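Long-range contacts in phosphoribosylaminoimidazole-succinocarboxamide synthase (PDB 2CNQ), which joins 4-carboxy-5-aminoimidazole ribotide to aspartate at the cost of ATP, forming SAICAR in purine biosynthesis: residues Met46-Pro51 with Val278-Asp283; Thr4-Asp9 with Lys99-Asp104. All blocks are in the same frame, centred on the assembly; numbering follows the deposited sequence. Where two conformers were deposited one is given.

Interaction 1: Met46-Pro51 with Val278-Asp283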
loop_
_atom_site.group_PDB
_atom_site.type_symbol
_atom_site.label_atom_id
_atom_site.label_comp_id
_atom_site.label_asym_id
_atom_site.label_seq_id
_atom_site.Cartn_x
_atom_site.Cartn_y
_atom_site.Cartn_z
ATOM N N MET A 46 -0.940 -14.456 -6.871
ATOM C CA MET A 46 -0.048 -15.485 -7.326
ATOM C C MET A 46 -0.339 -16.751 -6.582
ATOM O O MET A 46 -0.859 -16.757 -5.490
ATOM C CB MET A 46 1.387 -15.103 -7.060
ATOM C CG MET A 46 1.848 -13.847 -7.768
ATOM S SD MET A 46 1.785 -13.905 -9.534
ATOM C CE MET A 46 0.303 -13.001 -9.842
ATOM N N GLU A 47 0.065 -17.860 -7.156
ATOM C CA GLU A 47 -0.124 -19.130 -6.492
ATOM C C GLU A 47 0.679 -19.217 -5.242
ATOM O O GLU A 47 0.216 -19.726 -4.249
ATOM C CB GLU A 47 0.302 -20.262 -7.392
ATOM C CG GLU A 47 0.122 -21.590 -6.825
ATOM C CD GLU A 47 -1.317 -21.827 -6.487
ATOM O OE1 GLU A 47 -2.203 -21.284 -7.173
ATOM O OE2 GLU A 47 -1.566 -22.583 -5.535
ATOM N N ASN A 48 1.907 -18.761 -5.309
ATOM C CA ASN A 48 2.804 -18.855 -4.225
ATOM C C ASN A 48 3.021 -17.518 -3.580
ATOM O O ASN A 48 2.662 -16.478 -4.076
ATOM C CB ASN A 48 4.098 -19.523 -4.642
ATOM C CG ASN A 48 4.770 -18.905 -5.826
ATOM O OD1 ASN A 48 4.169 -18.259 -6.664
ATOM N ND2 ASN A 48 6.062 -19.171 -5.928
ATOM N N SER A 49 3.573 -17.582 -2.406
ATOM C CA SER A 49 3.712 -16.454 -1.547
ATOM C C SER A 49 5.143 -15.947 -1.542
ATOM O O SER A 49 6.060 -16.560 -2.069
ATOM C CB SER A 49 3.250 -16.911 -0.159
ATOM O OG SER A 49 1.790 -16.916 -0.051
ATOM N N ILE A 50 5.297 -14.788 -0.947
ATOM C CA ILE A 50 6.601 -14.209 -0.699
ATOM C C ILE A 50 6.798 -14.310 0.794
ATOM O O ILE A 50 6.154 -13.599 1.533
ATOM C CB ILE A 50 6.654 -12.763 -1.143
ATOM C CG1 ILE A 50 6.292 -12.537 -2.607
ATOM C CG2 ILE A 50 8.015 -12.194 -0.841
ATOM C CD1 ILE A 50 7.153 -13.171 -3.618
ATOM N N PRO A 51 7.646 -15.194 1.270
ATOM C CA PRO A 51 7.723 -15.388 2.700
ATOM C C PRO A 51 7.993 -14.111 3.422
ATOM O O PRO A 51 8.895 -13.355 3.079
ATOM C CB PRO A 51 8.866 -16.379 2.877
ATOM C CG PRO A 51 8.823 -17.146 1.609
ATOM C CD PRO A 51 8.449 -16.171 0.542
ATOM N N VAL A 278 -0.516 -18.448 -10.901
ATOM C CA VAL A 278 0.820 -18.365 -11.421
ATOM C C VAL A 278 1.794 -18.667 -10.323
ATOM O O VAL A 278 1.774 -18.065 -9.267
ATOM C CB VAL A 278 1.105 -17.009 -12.013
ATOM C CG1 VAL A 278 2.560 -16.821 -12.305
ATOM C CG2 VAL A 278 0.293 -16.847 -13.267
ATOM N N LYS A 279 2.680 -19.575 -10.614
ATOM C CA LYS A 279 3.741 -19.901 -9.718
ATOM C C LYS A 279 4.919 -19.068 -10.092
ATOM O O LYS A 279 5.510 -19.241 -11.153
ATOM C CB LYS A 279 4.079 -21.371 -9.813
ATOM C CG LYS A 279 5.122 -21.775 -8.766
ATOM C CD LYS A 279 4.709 -22.953 -7.858
ATOM C CE LYS A 279 5.551 -23.022 -6.577
ATOM N NZ LYS A 279 6.959 -23.257 -6.886
ATOM N N MET A 280 5.246 -18.115 -9.254
ATOM C CA MET A 280 6.439 -17.362 -9.480
ATOM C C MET A 280 7.591 -18.298 -9.318
ATOM O O MET A 280 7.683 -18.966 -8.307
ATOM C CB MET A 280 6.575 -16.291 -8.438
ATOM C CG MET A 280 5.523 -15.236 -8.504
ATOM S SD MET A 280 5.635 -14.128 -7.130
ATOM C CE MET A 280 5.055 -15.202 -5.841
ATOM N N PRO A 281 8.502 -18.321 -10.265
ATOM C CA PRO A 281 9.698 -19.077 -10.055
ATOM C C PRO A 281 10.394 -18.587 -8.829
ATOM O O PRO A 281 10.269 -17.435 -8.437
ATOM C CB PRO A 281 10.518 -18.768 -11.300
ATOM C CG PRO A 281 9.485 -18.454 -12.328
ATOM C CD PRO A 281 8.458 -17.687 -11.579
ATOM N N GLN A 282 11.183 -19.452 -8.249
ATOM C CA GLN A 282 11.861 -19.081 -7.041
ATOM C C GLN A 282 12.683 -17.838 -7.229
ATOM O O GLN A 282 12.771 -17.030 -6.338
ATOM C CB GLN A 282 12.753 -20.214 -6.596
ATOM C CG GLN A 282 13.359 -20.011 -5.244
ATOM C CD GLN A 282 12.330 -20.109 -4.155
ATOM O OE1 GLN A 282 11.673 -21.147 -3.998
ATOM N NE2 GLN A 282 12.151 -19.031 -3.407
ATOM N N ASP A 283 13.305 -17.681 -8.375
ATOM C CA ASP A 283 14.098 -16.513 -8.628
ATOM C C ASP A 283 13.276 -15.257 -8.515
ATOM O O ASP A 283 13.748 -14.245 -8.029
ATOM C CB ASP A 283 14.616 -16.635 -10.056
ATOM C CG ASP A 283 15.439 -15.514 -10.462
ATOM O OD1 ASP A 283 16.451 -15.318 -9.795
ATOM O OD2 ASP A 283 15.083 -14.832 -11.439
#
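Met280 pushes its side chain into a hollow lined by Met46, Asn48 and Ile50. This joins two irregular pieces of the SAICAR synthetase fold: the loop between strand 44-45 and helix 53-67, and the chain leading into helix 282-300, where Pro281 is the N-cap residue. Methionine suits the hollow because its unbranched chain can turn at the end. The bend about its CG-SD bond (chi3 -72°) brings Met280 CE close to the loop, 3.2 Å from Asn48 O and 3.7 Å from Ile50 CD1. The chain of Met280 crosses those of Met46 and Ile50 at about right angles, with SD 3.9 Å from Met46 CG. Met46 also lies side by side with Val278, its sulfur SD 4.0 Å from Val278 CB. Leu267 of helix 261-269 touches Met46 and Val278, while Val285 of helix 282-300 packs on Asn48, Ile50 and Met280.

Beside these apolar contacts, Asn48 closes the join with its flat amide. Its CG stands between the backbone N and the carbonyl carbon (chi1 54°), and the amide pairs with both polar backbone atoms of Met280. Asn48 OD1 accepts from Met280 N at 2.8 Å, and ND2 donates to Met280 O, lying in the plane of that carbonyl on a lone pair. Asparagine fits because its short amide offers an acceptor and a donor together. An alanine here would probably leave Met280 N and Met280 O without these mates and open a gap beside the methionine chain. Lys279 lays its aliphatic part beside the amide, with CE 3.9 Å from Asn48 ND2. One backbone bond completes the join: Glu47 N donates to Val278 O at 2.7 Å, approaching from above the carbonyl plane, 39° out of it.

Interaction 2: Thr4-Asp9 with Lys99-Asp104; sequences TKTELD and KTQLED
Gln101 reaches from helix 96-102 to the backbone of Glu7, fastening the N-terminal arm to the helix that precedes strand 106-110. The arm runs on into strand 14-17, so the contact lies beside the antiparallel sheet formed by 14-17, 21-25, 30-35 and 106-110.

The hydrogen bonds centre on the amide of Gln101, which grips both polar backbone atoms of one residue. Gln101 OE1 accepts from Glu7 N at 2.8 Å, and Gln101 NE2 returns a bond to Glu7 O at 3.0 Å, with the donor above that carbonyl's plane. Glutamine suits the place because its chain, extended beyond CG (chi2 -175°), spans from the helix to the arm and ends in an acceptor and a donor. Two further partners help to fix the amide's rotation: NE2 also bonds Lys97 O within the helix, and OE1 accepts from a water that donates to Lys5 O as well.

The apolar contacts come from residues on the buried side. Leu8 and Leu102 meet tip to tip, CD2 of Leu8 lying 4.2 Å from CD1 of Leu102. Leucine is apt at both positions, since its branched end spreads over a hydrophobic surface; both side chains rest on Leu32 of strand 30-35 and on Leu93. The backbone oxygen Leu102 O bonds the hydroxyl of Ser106, a residue of the pocket that holds adenosine monophosphate.

Threonine serves both kinds of contact at position 6. Its OG1 bonds Asp22 and Tyr24 in strand 21-25, whereas its methyl turns to the helix. There Thr6 CG2 comes within 3.8 Å of Gln101 O, a buried carbonyl oxygen with no hydrogen-bonding partner in the model.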
loop_
_atom_site.group_PDB
_atom_site.type_symbol
_atom_site.label_atom_id
_atom_site.label_comp_id
_atom_site.label_asym_id
_atom_site.label_seq_id
_atom_site.Cartn_x
_atom_site.Cartn_y
_atom_site.Cartn_z
ATOM N N THR A 4 0.170 -17.904 4.193
ATOM C CA THR A 4 -0.572 -17.610 3.014
ATOM C C THR A 4 -2.031 -17.430 3.289
ATOM O O THR A 4 -2.651 -16.600 2.670
ATOM C CB THR A 4 -0.338 -18.828 2.126
ATOM O OG1 THR A 4 1.041 -18.814 1.697
ATOM C CG2 THR A 4 -1.202 -18.803 0.937
ATOM N N LYS A 5 -2.565 -18.221 4.174
ATOM C CA LYS A 5 -3.957 -18.176 4.505
ATOM C C LYS A 5 -4.057 -18.439 5.955
ATOM O O LYS A 5 -3.749 -19.522 6.415
ATOM C CB LYS A 5 -4.735 -19.225 3.736
ATOM C CG LYS A 5 -6.190 -19.195 4.031
ATOM C CD LYS A 5 -6.931 -20.195 3.213
ATOM C CE LYS A 5 -8.385 -20.219 3.553
ATOM N NZ LYS A 5 -9.122 -21.096 2.632
ATOM N N THR A 6 -4.487 -17.457 6.706
ATOM C CA THR A 6 -4.608 -17.677 8.117
ATOM C C THR A 6 -5.754 -18.609 8.389
ATOM O O THR A 6 -6.778 -18.565 7.745
ATOM C CB THR A 6 -4.765 -16.388 8.889
ATOM O OG1 THR A 6 -5.959 -15.712 8.514
ATOM C CG2 THR A 6 -3.596 -15.487 8.728
ATOM N N GLU A 7 -5.556 -19.442 9.389
ATOM C CA GLU A 7 -6.512 -20.446 9.782
ATOM C C GLU A 7 -6.678 -20.300 11.263
ATOM O O GLU A 7 -5.891 -20.794 12.043
ATOM C CB GLU A 7 -6.034 -21.816 9.435
ATOM C CG GLU A 7 -5.928 -22.028 7.949
ATOM C CD GLU A 7 -7.238 -22.143 7.256
ATOM O OE1 GLU A 7 -7.216 -22.312 6.028
ATOM O OE2 GLU A 7 -8.294 -22.096 7.885
ATOM N N LEU A 8 -7.716 -19.593 11.633
ATOM C CA LEU A 8 -7.943 -19.269 13.011
ATOM C C LEU A 8 -9.054 -20.065 13.630
ATOM O O LEU A 8 -9.459 -19.801 14.730
ATOM C CB LEU A 8 -8.181 -17.787 13.223
ATOM C CG LEU A 8 -7.046 -16.883 12.760
ATOM C CD1 LEU A 8 -7.298 -15.484 13.255
ATOM C CD2 LEU A 8 -5.693 -17.348 13.177
ATOM N N ASP A 9 -9.535 -21.075 12.922
ATOM C CA ASP A 9 -10.437 -22.040 13.513
ATOM C C ASP A 9 -11.645 -21.409 14.142
ATOM O O ASP A 9 -12.177 -21.879 15.138
ATOM C CB ASP A 9 -9.715 -22.924 14.511
ATOM C CG ASP A 9 -8.738 -23.831 13.823
ATOM O OD1 ASP A 9 -9.060 -24.316 12.726
ATOM O OD2 ASP A 9 -7.651 -24.056 14.337
ATOM N N LYS A 99 -0.450 -18.105 16.872
ATOM C CA LYS A 99 0.466 -17.017 17.020
ATOM C C LYS A 99 1.453 -16.976 15.887
ATOM O O LYS A 99 1.815 -15.923 15.409
ATOM C CB LYS A 99 1.136 -17.087 18.352
ATOM C CG LYS A 99 1.896 -15.854 18.639
ATOM C CD LYS A 99 2.497 -15.871 19.998
ATOM C CE LYS A 99 3.015 -14.529 20.347
ATOM N NZ LYS A 99 3.990 -14.697 21.436
ATOM N N THR A 100 1.888 -18.117 15.439
ATOM C CA THR A 100 2.846 -18.128 14.358
ATOM C C THR A 100 2.247 -17.589 13.079
ATOM O O THR A 100 2.965 -17.125 12.228
ATOM C CB THR A 100 3.385 -19.505 14.122
ATOM O OG1 THR A 100 2.302 -20.358 13.847
ATOM C CG2 THR A 100 4.218 -19.992 15.267
ATOM N N GLN A 101 0.948 -17.672 12.937
ATOM C CA GLN A 101 0.290 -17.157 11.784
ATOM C C GLN A 101 0.006 -15.683 11.862
ATOM O O GLN A 101 -0.422 -15.093 10.852
ATOM C CB GLN A 101 -1.051 -17.825 11.616
ATOM C CG GLN A 101 -0.983 -19.286 11.460
ATOM C CD GLN A 101 -2.339 -19.814 11.177
ATOM O OE1 GLN A 101 -2.881 -19.534 10.118
ATOM N NE2 GLN A 101 -2.953 -20.474 12.132
ATOM N N LEU A 102 0.150 -15.106 13.035
ATOM C CA LEU A 102 -0.266 -13.760 13.256
ATOM C C LEU A 102 0.848 -12.841 13.618
ATOM O O LEU A 102 0.785 -11.662 13.350
ATOM C CB LEU A 102 -1.300 -13.747 14.361
ATOM C CG LEU A 102 -2.585 -14.490 14.031
ATOM C CD1 LEU A 102 -3.456 -14.524 15.246
ATOM C CD2 LEU A 102 -3.288 -13.844 12.866
ATOM N N GLU A 103 1.844 -13.338 14.321
ATOM C CA GLU A 103 2.803 -12.451 14.891
ATOM C C GLU A 103 3.553 -11.717 13.808
ATOM O O GLU A 103 3.889 -12.262 12.782
ATOM C CB GLU A 103 3.735 -13.203 15.810
ATOM C CG GLU A 103 4.604 -14.213 15.103
ATOM C CD GLU A 103 5.291 -15.155 16.033
ATOM O OE1 GLU A 103 5.247 -14.954 17.253
ATOM O OE2 GLU A 103 5.869 -16.131 15.538
ATOM N N ASP A 104 3.797 -10.450 14.081
ATOM C CA ASP A 104 4.569 -9.549 13.252
ATOM C C ASP A 104 3.928 -9.163 11.971
ATOM O O ASP A 104 4.474 -8.326 11.274
ATOM C CB ASP A 104 5.966 -10.089 13.002
ATOM C CG ASP A 104 6.717 -10.245 14.258
ATOM O OD1 ASP A 104 7.271 -11.323 14.476
ATOM O OD2 ASP A 104 6.739 -9.271 15.022
HETATM O O HOH W 1 -1.250 -20.528 8.043
#

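In the fold
From the N terminus, the chain lays down 4-9, passes through strands 14-17, 21-25 and 30-35, and reaches 46-51 before helix 53-67. At 99-104 interaction 2 closes a loop with 89 residues between its segments. Interaction 1 closes only at 278-283, after 226 intervening residues. The segments alternate, so the two loops cross rather than nest. Interaction 2 ties the N-terminal arm to the helix beside the four-stranded sheet; interaction 1 ties the loop before helix 53-67 to the start of helix 282-300. Their centres lie about 19 Å apart, yet they meet at Thr4 and Ser49, whose hydroxyls probably hydrogen-bond, although both residues have two conformers.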